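Local atomic coordinates of D-isomer specific 2-hydroxyacid dehydrogenase family protein (Desulfovibrio vulgaris, PDB entry 5TX7), a protein that probably catalyses the NAD-dependent interconversion of a D-2-hydroxyacid and the corresponding 2-oxoacid. Residues A104-A109 with P285-A290. Numbering follows the deposited sequence.
Sequences AQHVFA and PHLAWA
His-106 on helix 100-116 meets Ala-288 in the loop that leads from strand 281-283 to helix 292-310, with their CA atoms 5.5 Å apart. Leu-287 to Ala-290 form a type I beta turn, closed by the bond from Ala-290 N to Leu-287 O (3.2 Å).

The contact is carried by one imidazole and two aliphatic groups. CG of His-106 is anti to its backbone nitrogen (chi1 -163°), which sends the ring out from the helix to the loop. Ala-288 CA lies over one face, 4.2 Å from the ring centroid, as a CH-pi contact. The methyl of Ala-288 packs near the base of the ring, with its CB 3.6 Å from His-106 CD2. At the far end Leu-287 CD1 comes obliquely to within 3.5 Å of His-106 CE1. The side chains of His-106 and Leu-287 cross at about a right angle.

No hydrogen bond joins the segments. The polar end of the ring is tied to the start of the loop, where His-106 NE2 hydrogen-bonds to Thr-284 OG1, next to Pro-285. Asp-262 receives the backbone N-H groups of both Leu-287 and Ala-288 through its two carboxylate oxygens. Ala-288 O takes a bond from Arg-116 of the second subunit, and Trp-136 of that subunit meets the rings of His-286 and Trp-289.

Within the loop, Trp-289 NE1 donates to His-286 O (2.9 Å), with the acceptor close to the indole plane. The angle at the hydrogen is 136°, so the bond is bent. His-286 ND1 bonds to Glu-267 OE1, consistent with the catalytic His-Glu pair of this family. The helix thus meets this loop through buried nonpolar packing around His-106, whose rotation is probably restrained by the Thr-284 bond.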
# COMPACT_ATOMS: atom_id res chain seq x y z
N ALA A 104 0.68 -8.97 7.18
CA ALA A 104 -0.60 -8.37 6.78
C ALA A 104 -0.45 -7.10 5.93
O ALA A 104 -1.12 -6.92 4.94
CB ALA A 104 -1.43 -8.07 8.01
N GLN A 105 0.44 -6.21 6.34
CA GLN A 105 0.75 -5.03 5.53
C GLN A 105 1.40 -5.35 4.19
O GLN A 105 1.19 -4.60 3.22
CB GLN A 105 1.61 -4.05 6.32
CG GLN A 105 0.80 -3.44 7.45
CD GLN A 105 1.57 -2.49 8.32
OE1 GLN A 105 2.54 -1.86 7.89
NE2 GLN A 105 1.14 -2.38 9.57
N HIS A 106 2.19 -6.43 4.11
CA HIS A 106 2.77 -6.82 2.81
C HIS A 106 1.70 -7.32 1.81
O HIS A 106 1.82 -7.09 0.59
CB HIS A 106 3.88 -7.87 2.98
CG HIS A 106 4.76 -7.99 1.78
ND1 HIS A 106 5.56 -6.96 1.34
CD2 HIS A 106 4.96 -9.01 0.92
CE1 HIS A 106 6.21 -7.34 0.25
NE2 HIS A 106 5.88 -8.59 -0.01
N VAL A 107 0.65 -7.98 2.32
CA VAL A 107 -0.50 -8.38 1.50
C VAL A 107 -1.06 -7.15 0.74
O VAL A 107 -1.32 -7.22 -0.49
CB VAL A 107 -1.60 -9.05 2.36
CG1 VAL A 107 -2.94 -9.18 1.59
CG2 VAL A 107 -1.15 -10.40 2.85
N PHE A 108 -1.22 -6.04 1.48
CA PHE A 108 -1.72 -4.80 0.92
C PHE A 108 -0.70 -4.00 0.10
O PHE A 108 -1.10 -3.28 -0.82
CB PHE A 108 -2.44 -3.95 1.99
CG PHE A 108 -3.71 -4.59 2.45
CD1 PHE A 108 -4.86 -4.50 1.66
CD2 PHE A 108 -3.74 -5.36 3.61
CE1 PHE A 108 -6.03 -5.11 2.02
CE2 PHE A 108 -4.92 -6.00 3.98
CZ PHE A 108 -6.06 -5.88 3.19
N ALA A 109 0.59 -4.12 0.41
CA ALA A 109 1.61 -3.55 -0.45
C ALA A 109 1.59 -4.25 -1.83
O ALA A 109 1.63 -3.59 -2.86
CB ALA A 109 2.98 -3.66 0.18
N PRO A 285 11.07 -11.34 -2.74
CA PRO A 285 11.93 -12.44 -2.34
C PRO A 285 11.81 -12.86 -0.86
O PRO A 285 12.75 -12.68 -0.08
CB PRO A 285 13.33 -11.89 -2.64
CG PRO A 285 13.19 -10.45 -2.34
CD PRO A 285 11.85 -10.09 -2.88
N HIS A 286 10.65 -13.40 -0.48
CA HIS A 286 10.42 -13.94 0.85
C HIS A 286 10.81 -12.96 1.95
O HIS A 286 11.59 -13.29 2.84
CB HIS A 286 11.15 -15.27 0.99
CG HIS A 286 10.60 -16.16 2.05
ND1 HIS A 286 10.90 -17.50 2.11
CD2 HIS A 286 9.77 -15.90 3.10
CE1 HIS A 286 10.29 -18.04 3.16
NE2 HIS A 286 9.59 -17.09 3.76
N LEU A 287 10.26 -11.75 1.88
CA LEU A 287 10.59 -10.67 2.79
C LEU A 287 9.36 -10.08 3.50
O LEU A 287 9.45 -9.01 4.10
CB LEU A 287 11.35 -9.57 2.01
CG LEU A 287 10.71 -8.91 0.79
CD1 LEU A 287 9.46 -8.13 1.14
CD2 LEU A 287 11.69 -7.98 0.09
N ALA A 288 8.22 -10.75 3.44
CA ALA A 288 6.98 -10.21 4.02
C ALA A 288 7.12 -10.06 5.54
O ALA A 288 6.62 -9.10 6.13
CB ALA A 288 5.80 -11.09 3.69
N TRP A 289 7.82 -11.02 6.15
CA TRP A 289 8.14 -11.07 7.60
C TRP A 289 9.09 -10.01 8.12
O TRP A 289 9.29 -9.91 9.34
CB TRP A 289 8.80 -12.43 7.92
CG TRP A 289 10.16 -12.57 7.25
CD1 TRP A 289 10.40 -12.95 5.96
CD2 TRP A 289 11.45 -12.29 7.83
NE1 TRP A 289 11.75 -12.93 5.70
CE2 TRP A 289 12.41 -12.53 6.82
CE3 TRP A 289 11.88 -11.88 9.10
CZ2 TRP A 289 13.79 -12.38 7.05
CZ3 TRP A 289 13.24 -11.71 9.32
CH2 TRP A 289 14.19 -11.95 8.30
N ALA A 290 9.72 -9.26 7.23
CA ALA A 290 11.03 -8.65 7.51
C ALA A 290 11.05 -7.15 7.77
O ALA A 290 12.09 -6.52 7.56
CB ALA A 290 11.97 -8.97 6.37